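Local coordinates for protein AGR_L_2016p (PDB 2GVH) that probably hydrolyses the thioester bond of acyl-CoA molecules, as a double hotdog-fold thioesterase that assembles from several copies of the same chain, at residues B[55-60]-B[165-170]; B[62-65]-B[70-73]; B[160-165]-B[187-192]. One frame throughout, in Å; residues are numbered along the deposited sequence.

Interaction 1: B[55-60]-B[165-170]; sequences MDRVAF and IVFPDQ. With NA (sodium ion), chain D.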
loop_
_atom_site.group_PDB
_atom_site.type_symbol
_atom_site.label_atom_id
_atom_site.label_comp_id
_atom_site.label_asym_id
_atom_site.label_seq_id
_atom_site.Cartn_x
_atom_site.Cartn_y
_atom_site.Cartn_z
HETATM N N MSE B 55 4.515 -13.563 8.470
HETATM C CA MSE B 55 5.007 -14.907 8.736
HETATM C C MSE B 55 4.857 -15.792 7.494
HETATM O O MSE B 55 5.755 -16.549 7.149
HETATM C CB MSE B 55 4.286 -15.517 9.911
HETATM C CG MSE B 55 4.525 -14.790 11.223
HETATM SE SE MSE B 55 3.524 -15.571 12.755
HETATM C CE MSE B 55 4.694 -17.043 13.087
ATOM N N ASP B 56 3.730 -15.689 6.798
ATOM C CA ASP B 56 3.574 -16.498 5.624
ATOM C C ASP B 56 4.502 -16.001 4.529
ATOM O O ASP B 56 5.127 -16.808 3.841
ATOM C CB ASP B 56 2.111 -16.578 5.220
ATOM C CG ASP B 56 1.905 -17.104 3.814
ATOM O OD1 ASP B 56 1.787 -18.333 3.643
ATOM O OD2 ASP B 56 1.821 -16.257 2.883
ATOM N N ARG B 57 4.600 -14.665 4.361
ATOM C CA ARG B 57 5.503 -14.154 3.287
ATOM C C ARG B 57 6.940 -14.714 3.410
ATOM O O ARG B 57 7.521 -15.202 2.433
ATOM C CB ARG B 57 5.506 -12.643 3.209
ATOM C CG ARG B 57 5.891 -12.076 1.814
ATOM C CD ARG B 57 6.141 -10.553 1.854
ATOM N NE ARG B 57 4.945 -9.884 2.289
ATOM C CZ ARG B 57 4.905 -8.738 2.955
ATOM N NH1 ARG B 57 6.009 -8.084 3.288
ATOM N NH2 ARG B 57 3.729 -8.241 3.299
ATOM N N VAL B 58 7.508 -14.698 4.606
ATOM C CA VAL B 58 8.893 -15.122 4.719
ATOM C C VAL B 58 8.997 -16.644 4.602
ATOM O O VAL B 58 10.029 -17.192 4.196
ATOM C CB VAL B 58 9.536 -14.584 6.005
ATOM C CG1 VAL B 58 8.664 -14.910 7.243
ATOM C CG2 VAL B 58 10.959 -15.071 6.148
ATOM N N ALA B 59 7.915 -17.326 4.940
ATOM C CA ALA B 59 7.821 -18.743 4.714
ATOM C C ALA B 59 7.910 -19.031 3.235
ATOM O O ALA B 59 8.724 -19.864 2.796
ATOM C CB ALA B 59 6.557 -19.260 5.256
ATOM N N PHE B 60 7.067 -18.328 2.487
ATOM C CA PHE B 60 7.015 -18.392 1.049
ATOM C C PHE B 60 8.399 -18.218 0.408
ATOM O O PHE B 60 8.886 -19.127 -0.329
ATOM C CB PHE B 60 6.010 -17.370 0.516
ATOM C CG PHE B 60 6.067 -17.181 -0.965
ATOM C CD1 PHE B 60 5.421 -18.058 -1.815
ATOM C CD2 PHE B 60 6.768 -16.125 -1.514
ATOM C CE1 PHE B 60 5.469 -17.891 -3.192
ATOM C CE2 PHE B 60 6.826 -15.952 -2.897
ATOM C CZ PHE B 60 6.167 -16.827 -3.731
ATOM N N ILE B 165 10.116 -8.957 -0.733
ATOM C CA ILE B 165 9.747 -9.153 -2.125
ATOM C C ILE B 165 9.544 -7.800 -2.748
ATOM O O ILE B 165 9.252 -6.842 -2.039
ATOM C CB ILE B 165 8.476 -9.955 -2.223
ATOM C CG1 ILE B 165 8.795 -11.402 -1.916
ATOM C CG2 ILE B 165 7.887 -9.884 -3.622
ATOM C CD1 ILE B 165 7.624 -12.137 -1.387
ATOM N N VAL B 166 9.741 -7.717 -4.059
ATOM C CA VAL B 166 9.457 -6.528 -4.847
ATOM C C VAL B 166 7.970 -6.528 -5.246
ATOM O O VAL B 166 7.493 -7.432 -5.929
ATOM C CB VAL B 166 10.390 -6.429 -6.099
ATOM C CG1 VAL B 166 10.041 -5.222 -6.992
ATOM C CG2 VAL B 166 11.840 -6.313 -5.693
ATOM N N PHE B 167 7.229 -5.528 -4.793
ATOM C CA PHE B 167 5.779 -5.488 -5.036
ATOM C C PHE B 167 5.485 -4.689 -6.292
ATOM O O PHE B 167 6.226 -3.761 -6.622
ATOM C CB PHE B 167 5.043 -4.834 -3.863
ATOM C CG PHE B 167 5.102 -5.620 -2.587
ATOM C CD1 PHE B 167 4.382 -6.818 -2.440
ATOM C CD2 PHE B 167 5.891 -5.170 -1.526
ATOM C CE1 PHE B 167 4.439 -7.547 -1.247
ATOM C CE2 PHE B 167 5.970 -5.888 -0.340
ATOM C CZ PHE B 167 5.232 -7.079 -0.193
ATOM N N PRO B 168 4.376 -5.011 -6.982
ATOM C CA PRO B 168 3.952 -4.218 -8.164
ATOM C C PRO B 168 3.947 -2.697 -7.899
ATOM O O PRO B 168 4.406 -1.933 -8.735
ATOM C CB PRO B 168 2.521 -4.699 -8.408
ATOM C CG PRO B 168 2.481 -6.078 -7.816
ATOM C CD PRO B 168 3.450 -6.125 -6.677
ATOM N N ASP B 169 3.466 -2.260 -6.740
ATOM C CA ASP B 169 3.453 -0.820 -6.447
ATOM C C ASP B 169 4.829 -0.202 -6.417
ATOM O O ASP B 169 4.974 0.981 -6.637
ATOM C CB ASP B 169 2.715 -0.477 -5.146
ATOM C CG ASP B 169 1.174 -0.482 -5.309
ATOM O OD1 ASP B 169 0.642 -0.699 -6.426
ATOM O OD2 ASP B 169 0.474 -0.295 -4.290
ATOM N N GLN B 170 5.851 -0.997 -6.151
ATOM C CA GLN B 170 7.188 -0.466 -6.153
ATOM C C GLN B 170 7.874 -0.498 -7.539
ATOM O O GLN B 170 9.038 -0.063 -7.665
ATOM C CB GLN B 170 8.040 -1.245 -5.192
ATOM C CG GLN B 170 7.534 -1.312 -3.821
ATOM C CD GLN B 170 8.339 -2.267 -3.030
ATOM O OE1 GLN B 170 8.275 -3.501 -3.237
ATOM N NE2 GLN B 170 9.128 -1.742 -2.147
HETATM NA NA NA D . -0.273 -0.982 -2.323
#
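With CG anti to the backbone N (chi1 -155°) and a bend at chi3, R57 reaches from the helix at 55-60 toward 165-170 and turns its guanidinium across the end of the F167 side chain. CZ of F167 lies 3.6 Å from CZ of R57, over the centre of one guanidinium face. The ring presents its edge, and the two planes are 89° apart, which makes this an edge-on approach to a flat cation. The aliphatic part of R57 is used as well: its CG is 3.6 Å from CD1 of I165. That methyl also approaches F60 obliquely, 4.1 Å from its CD2.

The contact joins the two hotdog halves of the chain, since 55-60 belongs to the central helix of the first and 165-170 leaves the first strand of the second. R57 NH1 forms a salt bridge with E164, while F60 meets F178 of the second subunit edge-to-face. Within 165-170, where 168-170 forms a 3-10 turn, F167 N donates to OE1 of Q170 over 2.8 Å, nearly straight at 173° and in the carbonyl plane. OD2 of D169 binds sodium at 2.2 Å, and D169 residues of the second and third subunits bind the same ion.

Interaction 2: B[62-65]-B[70-73]; sequences AATR and PFVT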
loop_
_atom_site.group_PDB
_atom_site.type_symbol
_atom_site.label_atom_id
_atom_site.label_comp_id
_atom_site.label_asym_id
_atom_site.label_seq_id
_atom_site.Cartn_x
_atom_site.Cartn_y
_atom_site.Cartn_z
ATOM N N ALA B 62 11.319 -18.450 1.807
ATOM C CA ALA B 62 12.217 -19.533 2.197
ATOM C C ALA B 62 12.052 -20.745 1.297
ATOM O O ALA B 62 13.020 -21.202 0.686
ATOM C CB ALA B 62 12.005 -19.926 3.639
ATOM N N ALA B 63 10.822 -21.230 1.215
ATOM C CA ALA B 63 10.408 -22.289 0.324
ATOM C C ALA B 63 10.897 -22.099 -1.093
ATOM O O ALA B 63 11.472 -23.012 -1.669
ATOM C CB ALA B 63 8.908 -22.393 0.336
ATOM N N THR B 64 10.660 -20.916 -1.659
ATOM C CA THR B 64 10.967 -20.679 -3.062
ATOM C C THR B 64 12.472 -20.723 -3.296
ATOM O O THR B 64 12.942 -21.206 -4.314
ATOM C CB THR B 64 10.382 -19.374 -3.560
ATOM O OG1 THR B 64 9.018 -19.240 -3.107
ATOM C CG2 THR B 64 10.422 -19.362 -5.084
ATOM N N ARG B 65 13.228 -20.243 -2.324
ATOM C CA ARG B 65 14.674 -20.255 -2.405
ATOM C C ARG B 65 15.163 -21.671 -2.347
ATOM O O ARG B 65 16.209 -21.992 -2.885
ATOM C CB ARG B 65 15.289 -19.528 -1.221
ATOM C CG ARG B 65 15.477 -18.045 -1.391
ATOM C CD ARG B 65 16.236 -17.501 -0.189
ATOM N NE ARG B 65 17.093 -16.387 -0.562
ATOM C CZ ARG B 65 17.579 -15.474 0.283
ATOM N NH1 ARG B 65 17.312 -15.519 1.582
ATOM N NH2 ARG B 65 18.337 -14.495 -0.190
ATOM N N PRO B 70 7.404 -22.429 -8.171
ATOM C CA PRO B 70 6.320 -21.740 -7.444
ATOM C C PRO B 70 5.785 -22.574 -6.270
ATOM O O PRO B 70 5.759 -23.803 -6.347
ATOM C CB PRO B 70 5.233 -21.547 -8.509
ATOM C CG PRO B 70 5.928 -21.773 -9.828
ATOM C CD PRO B 70 7.006 -22.771 -9.547
ATOM N N PHE B 71 5.400 -21.896 -5.192
ATOM C CA PHE B 71 4.809 -22.512 -4.008
ATOM C C PHE B 71 3.492 -21.871 -3.609
ATOM O O PHE B 71 3.298 -20.671 -3.776
ATOM C CB PHE B 71 5.739 -22.345 -2.813
ATOM C CG PHE B 71 6.824 -23.348 -2.755
ATOM C CD1 PHE B 71 6.615 -24.564 -2.171
ATOM C CD2 PHE B 71 8.060 -23.078 -3.307
ATOM C CE1 PHE B 71 7.611 -25.492 -2.128
ATOM C CE2 PHE B 71 9.057 -24.001 -3.274
ATOM C CZ PHE B 71 8.841 -25.207 -2.676
ATOM N N VAL B 72 2.611 -22.672 -3.034
ATOM C CA VAL B 72 1.443 -22.142 -2.350
ATOM C C VAL B 72 1.432 -22.624 -0.909
ATOM O O VAL B 72 2.150 -23.569 -0.535
ATOM C CB VAL B 72 0.133 -22.574 -3.011
ATOM C CG1 VAL B 72 0.014 -21.940 -4.378
ATOM C CG2 VAL B 72 0.008 -24.137 -3.069
ATOM N N THR B 73 0.603 -21.981 -0.106
ATOM C CA THR B 73 0.437 -22.358 1.268
ATOM C C THR B 73 -0.733 -23.309 1.361
ATOM O O THR B 73 -1.882 -22.913 1.168
ATOM C CB THR B 73 0.228 -21.153 2.104
ATOM O OG1 THR B 73 1.365 -20.316 1.950
ATOM C CG2 THR B 73 0.112 -21.529 3.549
#
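A63 sets its methyl squarely over one face of the F71 ring, in a CH-pi contact between the central helix of the first hotdog domain and strand 71-80, which follows it. CB of A63 stands 3.8 Å from the ring centroid and only 8° off the ring normal, so the methyl sits above the middle of the face. CG of F71 lies anti to its carbonyl carbon (chi1 -82°), which directs the ring toward the helix.

T64 meets the ring differently. Its side chain and that of F71 run past each other in opposite directions, with OG1 of T64 4.0 Å from CD2 of F71, while the backbone N of T64 approaches the ring obliquely. The hydroxyl has its hydrogen-bonding partner on the helix itself, at the carbonyl oxygen of F60, one turn earlier; at that distance its approach to F71 is a van der Waals one.

M131 of strand 121-133 packs against both A63 and F71, and A133 also touches F71, so the ring touches both the helix and strand 121-133, which pairs with its own strand. On one side of the ring, CE2 of F71 comes to 3.1 Å from the backbone O of A63.

Interaction 3: B[160-165]-B[187-192]; sequences VTMVEI and TKAAFV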
loop_
_atom_site.group_PDB
_atom_site.type_symbol
_atom_site.label_atom_id
_atom_site.label_comp_id
_atom_site.label_asym_id
_atom_site.label_seq_id
_atom_site.Cartn_x
_atom_site.Cartn_y
_atom_site.Cartn_z
ATOM N N VAL B 160 23.249 -7.113 9.933
ATOM C CA VAL B 160 21.888 -7.415 9.514
ATOM C C VAL B 160 21.827 -7.876 8.053
ATOM O O VAL B 160 22.317 -7.161 7.183
ATOM C CB VAL B 160 21.001 -6.113 9.541
ATOM C CG1 VAL B 160 19.615 -6.478 9.353
ATOM C CG2 VAL B 160 21.137 -5.381 10.873
ATOM N N THR B 161 21.180 -9.016 7.785
ATOM C CA THR B 161 20.910 -9.495 6.416
ATOM C C THR B 161 19.406 -9.695 6.299
ATOM O O THR B 161 18.870 -10.577 6.938
ATOM C CB THR B 161 21.541 -10.886 6.192
ATOM O OG1 THR B 161 22.957 -10.787 6.351
ATOM C CG2 THR B 161 21.158 -11.511 4.798
HETATM N N MSE B 162 18.700 -8.890 5.506
HETATM C CA MSE B 162 17.235 -9.013 5.448
HETATM C C MSE B 162 16.705 -8.998 4.028
HETATM O O MSE B 162 17.276 -8.335 3.166
HETATM C CB MSE B 162 16.580 -7.947 6.300
HETATM C CG MSE B 162 16.572 -6.553 5.644
HETATM SE SE MSE B 162 15.947 -5.103 6.937
HETATM C CE MSE B 162 17.368 -5.180 7.719
ATOM N N VAL B 163 15.614 -9.717 3.784
ATOM C CA VAL B 163 15.000 -9.761 2.445
ATOM C C VAL B 163 13.576 -9.189 2.444
ATOM O O VAL B 163 12.980 -8.978 3.478
ATOM C CB VAL B 163 14.976 -11.183 1.834
ATOM C CG1 VAL B 163 16.311 -11.860 1.938
ATOM C CG2 VAL B 163 13.946 -12.004 2.513
ATOM N N GLU B 164 13.055 -8.949 1.259
ATOM C CA GLU B 164 11.678 -8.524 1.065
ATOM C C GLU B 164 11.388 -8.820 -0.398
ATOM O O GLU B 164 12.314 -8.928 -1.217
ATOM C CB GLU B 164 11.502 -7.024 1.355
ATOM C CG GLU B 164 10.039 -6.503 1.310
ATOM C CD GLU B 164 9.002 -7.442 1.952
ATOM O OE1 GLU B 164 8.610 -8.445 1.314
ATOM O OE2 GLU B 164 8.576 -7.168 3.089
ATOM N N ILE B 165 10.116 -8.957 -0.733
ATOM C CA ILE B 165 9.747 -9.153 -2.125
ATOM C C ILE B 165 9.544 -7.800 -2.748
ATOM O O ILE B 165 9.252 -6.842 -2.039
ATOM C CB ILE B 165 8.476 -9.955 -2.223
ATOM C CG1 ILE B 165 8.795 -11.402 -1.916
ATOM C CG2 ILE B 165 7.887 -9.884 -3.622
ATOM C CD1 ILE B 165 7.624 -12.137 -1.387
ATOM N N THR B 187 17.614 2.169 3.435
ATOM C CA THR B 187 17.483 3.019 4.574
ATOM C C THR B 187 16.821 2.287 5.723
ATOM O O THR B 187 17.333 2.298 6.830
ATOM C CB THR B 187 16.669 4.288 4.215
ATOM O OG1 THR B 187 17.263 4.894 3.076
ATOM C CG2 THR B 187 16.731 5.301 5.338
ATOM N N LYS B 188 15.671 1.677 5.485
ATOM C CA LYS B 188 15.106 0.711 6.449
ATOM C C LYS B 188 16.215 -0.168 7.069
ATOM O O LYS B 188 16.367 -0.190 8.278
ATOM C CB LYS B 188 14.052 -0.154 5.793
ATOM C CG LYS B 188 13.212 -0.913 6.777
ATOM C CD LYS B 188 12.321 -1.864 6.063
ATOM C CE LYS B 188 10.914 -1.816 6.608
ATOM N NZ LYS B 188 10.088 -2.695 5.729
ATOM N N ALA B 189 17.008 -0.850 6.252
ATOM C CA ALA B 189 18.087 -1.673 6.833
ATOM C C ALA B 189 19.080 -0.842 7.666
ATOM O O ALA B 189 19.538 -1.271 8.707
ATOM C CB ALA B 189 18.809 -2.509 5.756
ATOM N N ALA B 190 19.366 0.378 7.249
ATOM C CA ALA B 190 20.254 1.248 8.016
ATOM C C ALA B 190 19.614 1.642 9.356
ATOM O O ALA B 190 20.275 1.728 10.387
ATOM C CB ALA B 190 20.561 2.483 7.234
ATOM N N PHE B 191 18.313 1.887 9.345
ATOM C CA PHE B 191 17.618 2.171 10.580
ATOM C C PHE B 191 17.699 0.990 11.533
ATOM O O PHE B 191 17.972 1.157 12.695
ATOM C CB PHE B 191 16.165 2.506 10.290
ATOM C CG PHE B 191 15.361 2.665 11.516
ATOM C CD1 PHE B 191 14.937 1.543 12.233
ATOM C CD2 PHE B 191 15.078 3.917 12.010
ATOM C CE1 PHE B 191 14.226 1.668 13.409
ATOM C CE2 PHE B 191 14.350 4.048 13.178
ATOM C CZ PHE B 191 13.928 2.926 13.881
ATOM N N VAL B 192 17.486 -0.220 11.024
ATOM C CA VAL B 192 17.534 -1.417 11.844
ATOM C C VAL B 192 18.908 -1.563 12.511
ATOM O O VAL B 192 18.998 -1.520 13.728
ATOM C CB VAL B 192 17.165 -2.677 11.008
ATOM C CG1 VAL B 192 17.602 -4.008 11.709
ATOM C CG2 VAL B 192 15.684 -2.673 10.662
#
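Strand 160-165 and helix segment 187-192 run roughly antiparallel, their N-to-C directions 142° apart and their axes 9.4 Å from each other at closest approach; the nearest CA atoms belong to V160 and A189. V160 and M162, two residues apart on the strand, both direct their side chains to the helix, where A189 and V192, three residues apart, receive them.

M162, deposited as selenomethionine, reaches farthest. Its CG stands between the backbone N and the carbonyl carbon (chi1 77°), and the chain then extends before bending at chi3, so that the terminal methyl comes down on the helix. CE of M162 lies 3.6 Å from CB of A189 and 4.1 Å from CB of V192. The selenium keeps close too, with SE of M162 4.0 Å from CB of A189. The small side chain of A189 leaves the backbone within range: CA of A189 is 3.7 Å from CE of M162.

The contact belongs to the hotdog fold of the second half of the chain, in which the long helix 179-198 is wrapped by an antiparallel sheet. A224 and A226 of the neighbouring strand 220-231 also touch A189. Farther along, V160 and V192 meet obliquely through branch methyls, CG2 of V160 lying 3.9 Å from CG1 of V192. I32 of strand 29-35 packs on V192, bringing the first hotdog half to this helix.

Overall arrangement
Interactions 1 and 2 use successive parts of helix 49-67, 55-60 and 62-65, their centres about 11 Å apart, and meet where OD1 of D56 is 2.6 Å from OG1 of T73, a probable hydrogen bond. Interactions 1 and 3 share I165, with centres about 14 Å apart; the salt bridge from NH1 of R57 to OE2 of E164, 2.7 Å long, ties helix 49-67 to the first strand of the second half. Interactions 2 and 3, about 21 Å between centres, represent helix-to-strand packing in the two halves and touch through R65 and V163. The sodium site lies at the far end of 165-170, beyond the contact itself, where D169 residues from three subunits converge.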